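Local coordinates for epoxide hydrolase (Aspergillus niger, PDB 3G02), which probably hydrolyses epoxides to vicinal diols on an alpha/beta hydrolase fold, here as a variant evolved in the laboratory for enantioselectivity, at residues Lys348-Val353 with Gly373-Ala378; Phe343-Lys348 with Val365-His370; Ala113-Trp118 with Tyr187-Gly192. The protein carries 9 engineered substitutions. All blocks are in the same frame, centred on the assembly; numbering follows the deposited sequence. Where two conformers were deposited one is given.

Interaction 1 of 3, residues Lys348-Val353 with Gly373-Ala378; sequences KDLVPV and GGHFAA. Engineered in segment 348-353: V351 (natural residue Cys).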
ATOM      1  N   LYS A 348      -4.719  11.483 -20.901  1.00 14.04           N
ATOM      2  CA  LYS A 348      -5.043  11.199 -19.503  1.00 14.36           C
ATOM      3  C   LYS A 348      -4.431   9.889 -19.029  1.00 14.00           C
ATOM      4  O   LYS A 348      -4.850   9.314 -18.021  1.00 14.43           O
ATOM      5  CB  LYS A 348      -6.555  11.246 -19.265  1.00 14.48           C
ATOM      6  CG  LYS A 348      -7.111  12.656 -19.378  1.00 15.94           C
ATOM      7  CD  LYS A 348      -8.551  12.748 -18.935  1.00 18.76           C
ATOM      8  CE  LYS A 348      -9.075  14.159 -19.151  1.00 19.99           C
ATOM      9  NZ  LYS A 348     -10.489  14.315 -18.718  1.00 21.96           N
ATOM     10  N   ASP A 349      -3.422   9.425 -19.756  1.00 13.65           N
ATOM     11  CA  ASP A 349      -2.619   8.301 -19.296  1.00 12.93           C
ATOM     12  C   ASP A 349      -1.808   8.731 -18.066  1.00 12.56           C
ATOM     13  O   ASP A 349      -1.772   9.913 -17.720  1.00 12.55           O
ATOM     14  CB  ASP A 349      -1.703   7.806 -20.413  1.00 13.20           C
ATOM     15  CG  ASP A 349      -1.429   6.314 -20.330  1.00 13.49           C
ATOM     16  OD1 ASP A 349      -1.498   5.734 -19.222  1.00 13.34           O
ATOM     17  OD2 ASP A 349      -1.129   5.714 -21.376  1.00 15.15           O
ATOM     18  N   LEU A 350      -1.169   7.768 -17.411  1.00 11.95           N
ATOM     19  CA  LEU A 350      -0.554   7.990 -16.098  1.00 11.82           C
ATOM     20  C   LEU A 350       0.671   8.889 -16.140  1.00 11.91           C
ATOM     21  O   LEU A 350       0.847   9.751 -15.280  1.00 11.76           O
ATOM     22  CB  LEU A 350      -0.178   6.651 -15.449  1.00 11.43           C
ATOM     23  CG  LEU A 350      -1.276   5.584 -15.422  1.00 11.17           C
ATOM     24  CD1 LEU A 350      -0.762   4.306 -14.783  1.00 11.12           C
ATOM     25  CD2 LEU A 350      -2.495   6.111 -14.682  1.00 11.16           C
ATOM     26  N   VAL A 351       1.515   8.679 -17.144  1.00 12.06           N
ATOM     27  CA  VAL A 351       2.812   9.340 -17.206  1.00 12.61           C
ATOM     28  C   VAL A 351       3.029   9.855 -18.632  1.00 12.51           C
ATOM     29  O   VAL A 351       3.846   9.315 -19.383  1.00 12.51           O
ATOM     30  CB  VAL A 351       3.943   8.399 -16.715  1.00 12.71           C
ATOM     31  CG1 VAL A 351       3.880   8.250 -15.198  1.00 13.58           C
ATOM     32  CG2 VAL A 351       3.845   7.021 -17.369  1.00 13.22           C
ATOM     33  N   PRO A 352       2.269  10.900 -19.013  1.00 12.78           N
ATOM     34  CA  PRO A 352       2.190  11.318 -20.413  1.00 13.20           C
ATOM     35  C   PRO A 352       3.403  12.116 -20.891  1.00 13.56           C
ATOM     36  O   PRO A 352       3.322  13.332 -21.100  1.00 14.15           O
ATOM     37  CB  PRO A 352       0.892  12.135 -20.470  1.00 13.20           C
ATOM     38  CG  PRO A 352       0.654  12.605 -19.078  1.00 13.45           C
ATOM     39  CD  PRO A 352       1.434  11.738 -18.131  1.00 12.78           C
ATOM     40  N   VAL A 353       4.515  11.404 -21.064  1.00 13.90           N
ATOM     41  CA  VAL A 353       5.756  11.970 -21.591  1.00 14.07           C
ATOM     42  C   VAL A 353       5.575  12.332 -23.069  1.00 14.37           C
ATOM     43  O   VAL A 353       4.825  11.660 -23.781  1.00 14.42           O
ATOM     44  CB  VAL A 353       6.970  11.012 -21.391  1.00 13.88           C
ATOM     45  CG1 VAL A 353       7.324  10.906 -19.917  1.00 14.13           C
ATOM     46  CG2 VAL A 353       6.704   9.630 -21.977  1.00 13.86           C
ATOM     47  N   GLY A 373      -9.112  10.113 -23.902  1.00 14.83           N
ATOM     48  CA  GLY A 373      -8.724   8.768 -23.505  1.00 13.39           C
ATOM     49  C   GLY A 373      -7.706   8.759 -22.383  1.00 12.16           C
ATOM     50  O   GLY A 373      -6.795   9.592 -22.338  1.00 11.64           O
ATOM     51  N   GLY A 374      -7.866   7.801 -21.476  1.00 11.32           N
ATOM     52  CA  GLY A 374      -6.964   7.640 -20.348  1.00 10.62           C
ATOM     53  C   GLY A 374      -6.044   6.444 -20.492  1.00 10.08           C
ATOM     54  O   GLY A 374      -5.635   6.077 -21.597  1.00  9.65           O
ATOM     55  N   HIS A 375      -5.734   5.825 -19.360  1.00  9.50           N
ATOM     56  CA  HIS A 375      -4.739   4.763 -19.305  1.00  9.67           C
ATOM     57  C   HIS A 375      -5.154   3.451 -19.967  1.00  9.72           C
ATOM     58  O   HIS A 375      -4.326   2.777 -20.588  1.00  9.60           O
ATOM     59  CB  HIS A 375      -4.359   4.498 -17.851  1.00  9.35           C
ATOM     60  CG  HIS A 375      -3.427   3.343 -17.683  1.00  9.42           C
ATOM     61  ND1 HIS A 375      -2.095   3.411 -18.027  1.00  9.29           N
ATOM     62  CD2 HIS A 375      -3.638   2.088 -17.224  1.00  9.80           C
ATOM     63  CE1 HIS A 375      -1.522   2.246 -17.778  1.00  9.63           C
ATOM     64  NE2 HIS A 375      -2.436   1.426 -17.291  1.00  9.76           N
ATOM     65  N   PHE A 376      -6.420   3.074 -19.808  1.00 10.09           N
ATOM     66  CA  PHE A 376      -6.905   1.803 -20.326  1.00 10.24           C
ATOM     67  C   PHE A 376      -7.322   1.954 -21.792  1.00 10.57           C
ATOM     68  O   PHE A 376      -8.494   1.783 -22.143  1.00 10.87           O
ATOM     69  CB  PHE A 376      -8.056   1.280 -19.458  1.00 10.19           C
ATOM     70  CG  PHE A 376      -7.651   0.941 -18.042  1.00  9.86           C
ATOM     71  CD1 PHE A 376      -7.054  -0.281 -17.755  1.00 10.97           C
ATOM     72  CD2 PHE A 376      -7.868   1.835 -17.001  1.00 10.16           C
ATOM     73  CE1 PHE A 376      -6.668  -0.604 -16.454  1.00 11.15           C
ATOM     74  CE2 PHE A 376      -7.500   1.518 -15.696  1.00  9.92           C
ATOM     75  CZ  PHE A 376      -6.899   0.295 -15.423  1.00 10.40           C
ATOM     76  N   ALA A 377      -6.346   2.263 -22.644  1.00 10.75           N
ATOM     77  CA  ALA A 377      -6.608   2.631 -24.036  1.00 10.92           C
ATOM     78  C   ALA A 377      -7.440   1.611 -24.811  1.00 11.06           C
ATOM     79  O   ALA A 377      -8.357   1.987 -25.535  1.00 10.92           O
ATOM     80  CB  ALA A 377      -5.311   2.922 -24.763  1.00 11.27           C
ATOM     81  N   ALA A 378      -7.122   0.328 -24.657  1.00 11.65           N
ATOM     82  CA  ALA A 378      -7.868  -0.725 -25.350  1.00 11.73           C
ATOM     83  C   ALA A 378      -9.339  -0.777 -24.930  1.00 11.88           C
ATOM     84  O   ALA A 378     -10.203  -1.094 -25.748  1.00 12.01           O
ATOM     85  CB  ALA A 378      -7.198  -2.081 -25.155  1.00 11.89           C
TER
HETATM   86  O   HOH W   1      -2.040   3.458 -21.761  1.00 16.81           O
HETATM   87  O   HOH W   2      -3.127   5.040 -23.159  1.00 27.62           O

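Interaction 2 of 3, residues Phe343-Lys348 with Val365-His370; sequences FSFFPK and VFFRDH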
ATOM      1  N   PHE A 343       4.200   4.830 -31.476  1.00 12.02           N
ATOM      2  CA  PHE A 343       3.589   5.241 -30.222  1.00 11.86           C
ATOM      3  C   PHE A 343       2.225   5.891 -30.412  1.00 11.94           C
ATOM      4  O   PHE A 343       2.036   6.712 -31.313  1.00 12.07           O
ATOM      5  CB  PHE A 343       4.515   6.182 -29.451  1.00 11.70           C
ATOM      6  CG  PHE A 343       4.192   6.272 -27.986  1.00 11.56           C
ATOM      7  CD1 PHE A 343       4.741   5.358 -27.086  1.00 11.17           C
ATOM      8  CD2 PHE A 343       3.328   7.252 -27.508  1.00 11.26           C
ATOM      9  CE1 PHE A 343       4.436   5.430 -25.732  1.00 11.79           C
ATOM     10  CE2 PHE A 343       3.014   7.323 -26.154  1.00 11.27           C
ATOM     11  CZ  PHE A 343       3.576   6.411 -25.269  1.00 11.00           C
ATOM     12  N   SER A 344       1.282   5.507 -29.551  1.00 11.53           N
ATOM     13  CA  SER A 344      -0.023   6.159 -29.465  1.00 11.29           C
ATOM     14  C   SER A 344      -0.152   6.863 -28.120  1.00 11.30           C
ATOM     15  O   SER A 344      -0.099   6.223 -27.063  1.00 10.73           O
ATOM     16  CB  SER A 344      -1.156   5.150 -29.643  1.00 11.48           C
ATOM     17  OG  SER A 344      -1.196   4.651 -30.966  1.00 11.90           O
ATOM     18  N   PHE A 345      -0.322   8.180 -28.181  1.00 11.37           N
ATOM     19  CA  PHE A 345      -0.351   9.045 -27.009  1.00 11.62           C
ATOM     20  C   PHE A 345      -1.788   9.363 -26.633  1.00 11.73           C
ATOM     21  O   PHE A 345      -2.549   9.893 -27.446  1.00 11.78           O
ATOM     22  CB  PHE A 345       0.418  10.343 -27.311  1.00 11.79           C
ATOM     23  CG  PHE A 345       0.440  11.330 -26.175  1.00 11.91           C
ATOM     24  CD1 PHE A 345       1.552  11.425 -25.337  1.00 12.73           C
ATOM     25  CD2 PHE A 345      -0.637  12.190 -25.958  1.00 11.88           C
ATOM     26  CE1 PHE A 345       1.584  12.349 -24.294  1.00 12.56           C
ATOM     27  CE2 PHE A 345      -0.618  13.114 -24.912  1.00 12.77           C
ATOM     28  CZ  PHE A 345       0.497  13.193 -24.078  1.00 13.04           C
ATOM     29  N   PHE A 346      -2.149   9.030 -25.398  1.00 11.90           N
ATOM     30  CA  PHE A 346      -3.438   9.403 -24.826  1.00 12.13           C
ATOM     31  C   PHE A 346      -3.197  10.336 -23.638  1.00 12.52           C
ATOM     32  O   PHE A 346      -2.367  10.039 -22.777  1.00 12.25           O
ATOM     33  CB  PHE A 346      -4.232   8.153 -24.437  1.00 12.17           C
ATOM     34  CG  PHE A 346      -4.584   7.284 -25.609  1.00 11.52           C
ATOM     35  CD1 PHE A 346      -5.733   7.539 -26.359  1.00 11.58           C
ATOM     36  CD2 PHE A 346      -3.758   6.230 -25.992  1.00 11.27           C
ATOM     37  CE1 PHE A 346      -6.059   6.751 -27.453  1.00 11.06           C
ATOM     38  CE2 PHE A 346      -4.080   5.432 -27.089  1.00 12.13           C
ATOM     39  CZ  PHE A 346      -5.234   5.693 -27.818  1.00 11.70           C
ATOM     40  N   PRO A 347      -3.904  11.481 -23.600  1.00 13.00           N
ATOM     41  CA  PRO A 347      -3.512  12.583 -22.715  1.00 13.54           C
ATOM     42  C   PRO A 347      -3.745  12.329 -21.229  1.00 13.83           C
ATOM     43  O   PRO A 347      -3.041  12.908 -20.398  1.00 14.16           O
ATOM     44  CB  PRO A 347      -4.386  13.746 -23.198  1.00 13.41           C
ATOM     45  CG  PRO A 347      -5.586  13.099 -23.769  1.00 13.29           C
ATOM     46  CD  PRO A 347      -5.110  11.808 -24.383  1.00 13.18           C
ATOM     47  N   LYS A 348      -4.719  11.483 -20.901  1.00 14.04           N
ATOM     48  CA  LYS A 348      -5.043  11.199 -19.503  1.00 14.36           C
ATOM     49  C   LYS A 348      -4.431   9.889 -19.029  1.00 14.00           C
ATOM     50  O   LYS A 348      -4.850   9.314 -18.021  1.00 14.43           O
ATOM     51  CB  LYS A 348      -6.555  11.246 -19.265  1.00 14.48           C
ATOM     52  CG  LYS A 348      -7.111  12.656 -19.378  1.00 15.94           C
ATOM     53  CD  LYS A 348      -8.551  12.748 -18.935  1.00 18.76           C
ATOM     54  CE  LYS A 348      -9.075  14.159 -19.151  1.00 19.99           C
ATOM     55  NZ  LYS A 348     -10.489  14.315 -18.718  1.00 21.96           N
ATOM     56  N   VAL A 365       9.237   5.897 -35.706  1.00 17.77           N
ATOM     57  CA  VAL A 365       8.856   6.194 -37.090  1.00 17.82           C
ATOM     58  C   VAL A 365       7.362   6.488 -37.212  1.00 17.75           C
ATOM     59  O   VAL A 365       6.873   6.857 -38.282  1.00 17.80           O
ATOM     60  CB  VAL A 365       9.230   5.027 -38.044  1.00 17.82           C
ATOM     61  CG1 VAL A 365      10.746   4.849 -38.112  1.00 18.21           C
ATOM     62  CG2 VAL A 365       8.552   3.725 -37.617  1.00 18.31           C
ATOM     63  N   PHE A 366       6.644   6.327 -36.104  1.00 17.49           N
ATOM     64  CA  PHE A 366       5.190   6.434 -36.095  1.00 17.44           C
ATOM     65  C   PHE A 366       4.745   7.004 -34.755  1.00 17.42           C
ATOM     66  O   PHE A 366       5.087   6.468 -33.701  1.00 17.38           O
ATOM     67  CB  PHE A 366       4.582   5.049 -36.337  1.00 17.29           C
ATOM     68  CG  PHE A 366       3.077   5.015 -36.335  1.00 17.52           C
ATOM     69  CD1 PHE A 366       2.368   4.877 -35.142  1.00 17.35           C
ATOM     70  CD2 PHE A 366       2.368   5.071 -37.531  1.00 17.30           C
ATOM     71  CE1 PHE A 366       0.981   4.824 -35.140  1.00 17.47           C
ATOM     72  CE2 PHE A 366       0.978   5.019 -37.538  1.00 17.65           C
ATOM     73  CZ  PHE A 366       0.284   4.894 -36.342  1.00 17.38           C
ATOM     74  N   PHE A 367       3.998   8.102 -34.806  1.00 17.36           N
ATOM     75  CA  PHE A 367       3.456   8.726 -33.606  1.00 17.64           C
ATOM     76  C   PHE A 367       2.060   9.251 -33.888  1.00 18.02           C
ATOM     77  O   PHE A 367       1.822   9.888 -34.916  1.00 18.22           O
ATOM     78  CB  PHE A 367       4.362   9.864 -33.124  1.00 17.71           C
ATOM     79  CG  PHE A 367       3.941  10.466 -31.808  1.00 17.62           C
ATOM     80  CD1 PHE A 367       4.419   9.951 -30.607  1.00 17.88           C
ATOM     81  CD2 PHE A 367       3.068  11.551 -31.769  1.00 17.87           C
ATOM     82  CE1 PHE A 367       4.030  10.503 -29.386  1.00 18.03           C
ATOM     83  CE2 PHE A 367       2.675  12.110 -30.555  1.00 18.70           C
ATOM     84  CZ  PHE A 367       3.159  11.585 -29.362  1.00 17.81           C
ATOM     85  N   ARG A 368       1.137   8.968 -32.975  1.00 18.03           N
ATOM     86  CA  ARG A 368      -0.221   9.497 -33.062  1.00 18.47           C
ATOM     87  C   ARG A 368      -0.655  10.052 -31.715  1.00 18.50           C
ATOM     88  O   ARG A 368      -0.547   9.368 -30.692  1.00 18.33           O
ATOM     89  CB  ARG A 368      -1.214   8.418 -33.512  1.00 18.64           C
ATOM     90  CG  ARG A 368      -0.976   7.846 -34.904  1.00 20.22           C
ATOM     91  CD  ARG A 368      -1.557   8.719 -36.010  1.00 22.27           C
ATOM     92  NE  ARG A 368      -1.429   8.094 -37.330  1.00 23.20           N
ATOM     93  CZ  ARG A 368      -0.351   8.183 -38.111  1.00 24.33           C
ATOM     94  NH1 ARG A 368       0.716   8.871 -37.721  1.00 24.57           N
ATOM     95  NH2 ARG A 368      -0.341   7.577 -39.291  1.00 24.91           N
ATOM     96  N   ASP A 369      -1.121  11.301 -31.739  0.50 18.60           N
ATOM     97  CA  ASP A 369      -1.742  11.970 -30.598  0.50 18.86           C
ATOM     98  C   ASP A 369      -3.244  11.724 -30.612  0.50 18.54           C
ATOM     99  O   ASP A 369      -3.827  11.481 -31.674  0.50 18.38           O
ATOM    100  CB  ASP A 369      -1.502  13.482 -30.676  0.50 19.33           C
ATOM    101  CG  ASP A 369      -0.209  13.916 -30.011  0.50 20.44           C
ATOM    102  OD1 ASP A 369       0.093  13.435 -28.897  0.50 21.99           O
ATOM    103  OD2 ASP A 369       0.499  14.760 -30.597  0.50 22.06           O
ATOM    104  N   HIS A 370      -3.871  11.790 -29.439  1.00 18.15           N
ATOM    105  CA  HIS A 370      -5.322  11.763 -29.361  1.00 17.78           C
ATOM    106  C   HIS A 370      -5.818  12.799 -28.371  1.00 17.78           C
ATOM    107  O   HIS A 370      -5.131  13.117 -27.398  1.00 17.86           O
ATOM    108  CB  HIS A 370      -5.816  10.360 -29.016  1.00 17.50           C
ATOM    109  CG  HIS A 370      -5.448   9.341 -30.045  1.00 16.39           C
ATOM    110  ND1 HIS A 370      -6.154   9.177 -31.216  1.00 16.46           N
ATOM    111  CD2 HIS A 370      -4.417   8.465 -30.101  1.00 15.91           C
ATOM    112  CE1 HIS A 370      -5.588   8.229 -31.940  1.00 15.67           C
ATOM    113  NE2 HIS A 370      -4.532   7.781 -31.286  1.00 15.01           N
TER

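Interaction 3 of 3, residues Ala113-Trp118 with Tyr187-Gly192; sequences ALLHGW and YIIQGG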
ATOM      1  N   ALA A 113       1.193  -9.810 -31.273  1.00 11.00           N
ATOM      2  CA  ALA A 113       0.799 -10.097 -29.892  1.00 10.23           C
ATOM      3  C   ALA A 113       0.534  -8.779 -29.186  1.00  9.92           C
ATOM      4  O   ALA A 113       1.325  -7.845 -29.285  1.00  9.82           O
ATOM      5  CB  ALA A 113       1.877 -10.890 -29.156  1.00 10.58           C
ATOM      6  N   LEU A 114      -0.590  -8.721 -28.480  1.00  9.47           N
ATOM      7  CA  LEU A 114      -1.002  -7.512 -27.775  1.00  9.27           C
ATOM      8  C   LEU A 114      -0.928  -7.791 -26.281  1.00  8.97           C
ATOM      9  O   LEU A 114      -1.517  -8.759 -25.798  1.00  8.56           O
ATOM     10  CB  LEU A 114      -2.415  -7.086 -28.200  1.00  9.76           C
ATOM     11  CG  LEU A 114      -2.593  -6.821 -29.707  1.00 10.60           C
ATOM     12  CD1 LEU A 114      -3.133  -8.050 -30.423  1.00 11.54           C
ATOM     13  CD2 LEU A 114      -3.509  -5.631 -29.955  1.00 11.39           C
ATOM     14  N   LEU A 115      -0.196  -6.938 -25.571  1.00  8.49           N
ATOM     15  CA  LEU A 115       0.213  -7.217 -24.196  1.00  8.36           C
ATOM     16  C   LEU A 115      -0.401  -6.282 -23.168  1.00  7.96           C
ATOM     17  O   LEU A 115      -0.192  -5.065 -23.214  1.00  7.89           O
ATOM     18  CB  LEU A 115       1.738  -7.179 -24.067  1.00  8.41           C
ATOM     19  CG  LEU A 115       2.567  -8.020 -25.042  1.00  8.65           C
ATOM     20  CD1 LEU A 115       4.037  -7.903 -24.674  1.00  9.10           C
ATOM     21  CD2 LEU A 115       2.131  -9.478 -25.035  1.00  9.14           C
ATOM     22  N   HIS A 116      -1.140  -6.880 -22.236  1.00  7.57           N
ATOM     23  CA  HIS A 116      -1.766  -6.154 -21.140  1.00  7.78           C
ATOM     24  C   HIS A 116      -0.770  -5.859 -20.012  1.00  7.70           C
ATOM     25  O   HIS A 116       0.393  -6.270 -20.056  1.00  7.81           O
ATOM     26  CB  HIS A 116      -2.967  -6.963 -20.617  1.00  7.72           C
ATOM     27  CG  HIS A 116      -2.593  -8.114 -19.732  1.00  8.05           C
ATOM     28  ND1 HIS A 116      -2.563  -9.423 -20.169  1.00  9.64           N
ATOM     29  CD2 HIS A 116      -2.240  -8.146 -18.427  1.00  6.05           C
ATOM     30  CE1 HIS A 116      -2.200 -10.210 -19.166  1.00  5.41           C
ATOM     31  NE2 HIS A 116      -1.995  -9.457 -18.100  1.00  9.56           N
ATOM     32  N   GLY A 117      -1.243  -5.145 -18.995  1.00  7.47           N
ATOM     33  CA  GLY A 117      -0.477  -4.919 -17.774  1.00  7.19           C
ATOM     34  C   GLY A 117      -1.364  -5.114 -16.557  1.00  6.75           C
ATOM     35  O   GLY A 117      -2.307  -5.921 -16.578  1.00  6.90           O
ATOM     36  N   TRP A 118      -1.060  -4.373 -15.493  1.00  6.70           N
ATOM     37  CA  TRP A 118      -1.795  -4.469 -14.235  1.00  6.51           C
ATOM     38  C   TRP A 118      -2.573  -3.171 -14.034  1.00  6.60           C
ATOM     39  O   TRP A 118      -2.014  -2.098 -14.243  1.00  6.39           O
ATOM     40  CB  TRP A 118      -0.812  -4.672 -13.070  1.00  6.71           C
ATOM     41  CG  TRP A 118      -1.508  -4.922 -11.757  1.00  6.23           C
ATOM     42  CD1 TRP A 118      -1.728  -6.134 -11.163  1.00  6.77           C
ATOM     43  CD2 TRP A 118      -2.092  -3.937 -10.887  1.00  6.33           C
ATOM     44  NE1 TRP A 118      -2.419  -5.968  -9.983  1.00  6.29           N
ATOM     45  CE2 TRP A 118      -2.651  -4.630  -9.791  1.00  6.21           C
ATOM     46  CE3 TRP A 118      -2.195  -2.537 -10.930  1.00  6.77           C
ATOM     47  CZ2 TRP A 118      -3.316  -3.970  -8.752  1.00  6.31           C
ATOM     48  CZ3 TRP A 118      -2.849  -1.880  -9.894  1.00  6.21           C
ATOM     49  CH2 TRP A 118      -3.401  -2.598  -8.818  1.00  6.48           C
ATOM     50  N   TYR A 187       7.219 -11.279 -35.871  1.00 15.10           N
ATOM     51  CA  TYR A 187       5.963 -10.798 -35.300  1.00 14.58           C
ATOM     52  C   TYR A 187       6.118  -9.363 -34.816  1.00 14.10           C
ATOM     53  O   TYR A 187       7.236  -8.868 -34.655  1.00 14.32           O
ATOM     54  CB  TYR A 187       5.476 -11.706 -34.161  1.00 14.35           C
ATOM     55  CG  TYR A 187       6.440 -11.836 -32.999  1.00 14.50           C
ATOM     56  CD1 TYR A 187       6.482 -10.875 -31.986  1.00 13.48           C
ATOM     57  CD2 TYR A 187       7.303 -12.923 -32.908  1.00 14.03           C
ATOM     58  CE1 TYR A 187       7.368 -10.991 -30.919  1.00 13.77           C
ATOM     59  CE2 TYR A 187       8.186 -13.054 -31.840  1.00 14.22           C
ATOM     60  CZ  TYR A 187       8.213 -12.084 -30.854  1.00 14.23           C
ATOM     61  OH  TYR A 187       9.090 -12.206 -29.802  1.00 14.21           O
ATOM     62  N   ILE A 188       4.981  -8.709 -34.585  1.00 13.74           N
ATOM     63  CA  ILE A 188       4.943  -7.358 -34.044  1.00 13.55           C
ATOM     64  C   ILE A 188       4.335  -7.413 -32.643  1.00 12.77           C
ATOM     65  O   ILE A 188       3.475  -8.252 -32.368  1.00 12.81           O
ATOM     66  CB  ILE A 188       4.125  -6.408 -34.957  1.00 13.29           C
ATOM     67  CG1 ILE A 188       4.808  -6.283 -36.325  1.00 13.92           C
ATOM     68  CG2 ILE A 188       3.953  -5.027 -34.318  1.00 13.85           C
ATOM     69  CD1 ILE A 188       4.003  -5.518 -37.352  1.00 14.31           C
ATOM     70  N   ILE A 189       4.811  -6.530 -31.768  1.00 12.50           N
ATOM     71  CA  ILE A 189       4.257  -6.388 -30.421  1.00 12.43           C
ATOM     72  C   ILE A 189       3.518  -5.065 -30.285  1.00 11.95           C
ATOM     73  O   ILE A 189       4.032  -4.019 -30.677  1.00 12.29           O
ATOM     74  CB  ILE A 189       5.366  -6.469 -29.338  1.00 12.43           C
ATOM     75  CG1 ILE A 189       6.020  -7.855 -29.329  1.00 13.00           C
ATOM     76  CG2 ILE A 189       4.812  -6.113 -27.944  1.00 12.61           C
ATOM     77  CD1 ILE A 189       5.069  -9.011 -29.008  1.00 13.15           C
ATOM     78  N   GLN A 190       2.306  -5.132 -29.736  1.00 11.51           N
ATOM     79  CA  GLN A 190       1.584  -3.960 -29.266  1.00 11.00           C
ATOM     80  C   GLN A 190       1.562  -4.093 -27.748  1.00 10.51           C
ATOM     81  O   GLN A 190       1.241  -5.157 -27.229  1.00 10.38           O
ATOM     82  CB  GLN A 190       0.152  -3.950 -29.812  1.00 10.97           C
ATOM     83  CG  GLN A 190      -0.511  -2.569 -29.863  1.00 11.15           C
ATOM     84  CD  GLN A 190      -0.763  -1.966 -28.493  1.00 11.19           C
ATOM     85  OE1 GLN A 190      -0.323  -0.851 -28.198  1.00 12.01           O
ATOM     86  NE2 GLN A 190      -1.477  -2.699 -27.651  1.00 10.14           N
ATOM     87  N   GLY A 191       1.939  -3.031 -27.046  1.00  9.86           N
ATOM     88  CA  GLY A 191       1.981  -3.081 -25.588  1.00  9.55           C
ATOM     89  C   GLY A 191       1.563  -1.803 -24.901  1.00  9.01           C
ATOM     90  O   GLY A 191       1.730  -0.704 -25.434  1.00  9.26           O
ATOM     91  N   GLY A 192       0.994  -1.968 -23.710  1.00  8.60           N
ATOM     92  CA  GLY A 192       0.703  -0.871 -22.796  1.00  8.51           C
ATOM     93  C   GLY A 192       1.092  -1.303 -21.396  1.00  8.28           C
ATOM     94  O   GLY A 192       1.282  -2.495 -21.143  1.00  8.12           O
TER

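Interaction 1 of 3, residues Lys348-Val353 with Gly373-Ala378
OD1 of D349 is the best-held polar atom here, gripped by two N-H groups, one on each of its lone pairs. The ring nitrogen ND1 of H375 donates to the syn lone pair over 2.7 Å and at 157°, with OD1 almost in the ring plane. The backbone N of L350, also 2.7 Å from D349 OD1, takes the anti lone pair, so that the carboxylate is fixed by its own chain while it holds the histidine. Carboxylate and imidazole planes are turned 65° apart. The second oxygen is served by water: one water, 2.5 Å from D349 OD2, bridges to the backbone O of H375, and another joins OD2 to G374 O. CG of H375 lies anti to its backbone N (chi1 175°), which brings the ring edge to D349 and one face under L350. That leucine supplies a CH-pi contact, its CD1 3.8 Å from the ring centroid; an apolar branch suits a face that needs no hydrogen bond. F216 and W285 add aromatic contacts around the same imidazole. Further along, K348 N donates to G373 O at 3.2 Å, drawing the two loops together, while K348 sends its extended chain away to a salt bridge with D287. G373 has a positive phi, at which a side chain would strike the preceding carbonyl. Aspartate suits its place because a buried negative charge probably orients H375 and raises its basicity. H375 is a predicted proton donor, and its side chain lies about 3 Å, nearest atoms, from that of D193, the predicted nucleophile. The geometry is consistent with the nucleophile-histidine-acid catalytic triad of alpha/beta hydrolases, D349 being probably the acid.

Interaction 2 of 3, residues Phe343-Lys348 with Val365-His370
Strands 343-345 and 365-369 run parallel, their axes 4.8 Å apart at closest and inclined by 13°, with F343 N bonded to F366 O, R368 N to F343 O, and F345 N to R368 O, the last almost straight at 177°. F343, F345 and F367 share one face of the sheet, each with CG anti to its backbone N, so the rings lie side by side and point the same way. F367 touches both others: its CE1 is 3.8 Å from F343 CD2, and its CZ is 3.6 Å from F345 CB. D369, in the conformer given, puts OD1 3.3 Å from F345 CD2, its carboxylate nearly perpendicular to that ring. Beyond the strands, F346 and H370 run alongside each other with planes 10° apart but slid past one another; F346 CE1 comes 3.6 Å from H370 CD2. H370 suits this place by offering a flat ring to lie beside F346 and a polar tip, for its NE2 bonds D388, as does S344 OG. D388 belongs to helix 382-396, which F366 also meets; on the phenylalanine face F343 and F367 touch helix 355-358, the connection of this beta-alpha-beta unit, and strand 209-214 continues the sheet beyond 340-345.

Interaction 3 of 3, residues Ala113-Trp118 with Tyr187-Gly192
Backbone bonds between two parallel central strands make the first shell here, in the alpha/beta hydrolase sheet just before the predicted nucleophile D193. A113 N reaches I188 O, Q190 N donates to A113 O at 2.9 Å and a nearly straight 170°, and L115 N meets Q190 O at 2.8 Å. The ladder then loosens: G192 N lies 3.4 Å from L115 O, a weak bond where the strands give way to loops. Q190 O also receives a CA-H contact from L114, its CA 3.3 Å away. On one face I189, opposite A113 in the register, touches both A113 and L115. Its chi1 of -65° sets CG1 beside the backbone N and CG2 anti to it, so that CD1 packs 3.7 Å from A113 CB while CG2 meets L115 CD1 at 3.8 Å. A branched residue can thus serve two neighbours at once. G191 adds only backbone to this face. On the other face Q190 CB rests against L114 CG and CD2, and the glutamine chain bends at chi2 (-66°); its buried OE1 is satisfied by N215 and H213. Helices hold both layers: A113 and L115 touch helix 167-180, L115 and I189 touch helix 194-205, and L114 and Q190 pack on helix 382-396, giving the alpha-beta-alpha sandwich in which mostly apolar residues suit both faces. G191 opens a GxDxG sequence consistent with the nucleophile elbow, where small residues permit a tight strand-to-helix turn. Alongside it, H116, G117 and W118 start a sequence that fits the HGxP motif of epoxide hydrolases, commonly associated with the oxyanion hole. H116 meets Y153 edge-to-face, and two residues further on the backbone N of W118 makes a hydrogen bond with D193 OD2.

Interactions 2 and 3 both join parallel strands of one sheet, but interaction 3 is buried at its centre and mainly aliphatic, whereas interaction 2 lies at the outermost strand of the chain, is rich in aromatic rings and partly exposed. Interaction 1 holds the loops that follow the two strands of interaction 2; the two contacts share K348 and touch where A377 CB packs on F346 CE2. Interaction 1 relies mainly on side chains and water, with one backbone bond, not on a strand ladder. Interactions 1 and 3 do not touch, yet they come near D193 from different elements, bringing it the histidine and the W118 amide respectively.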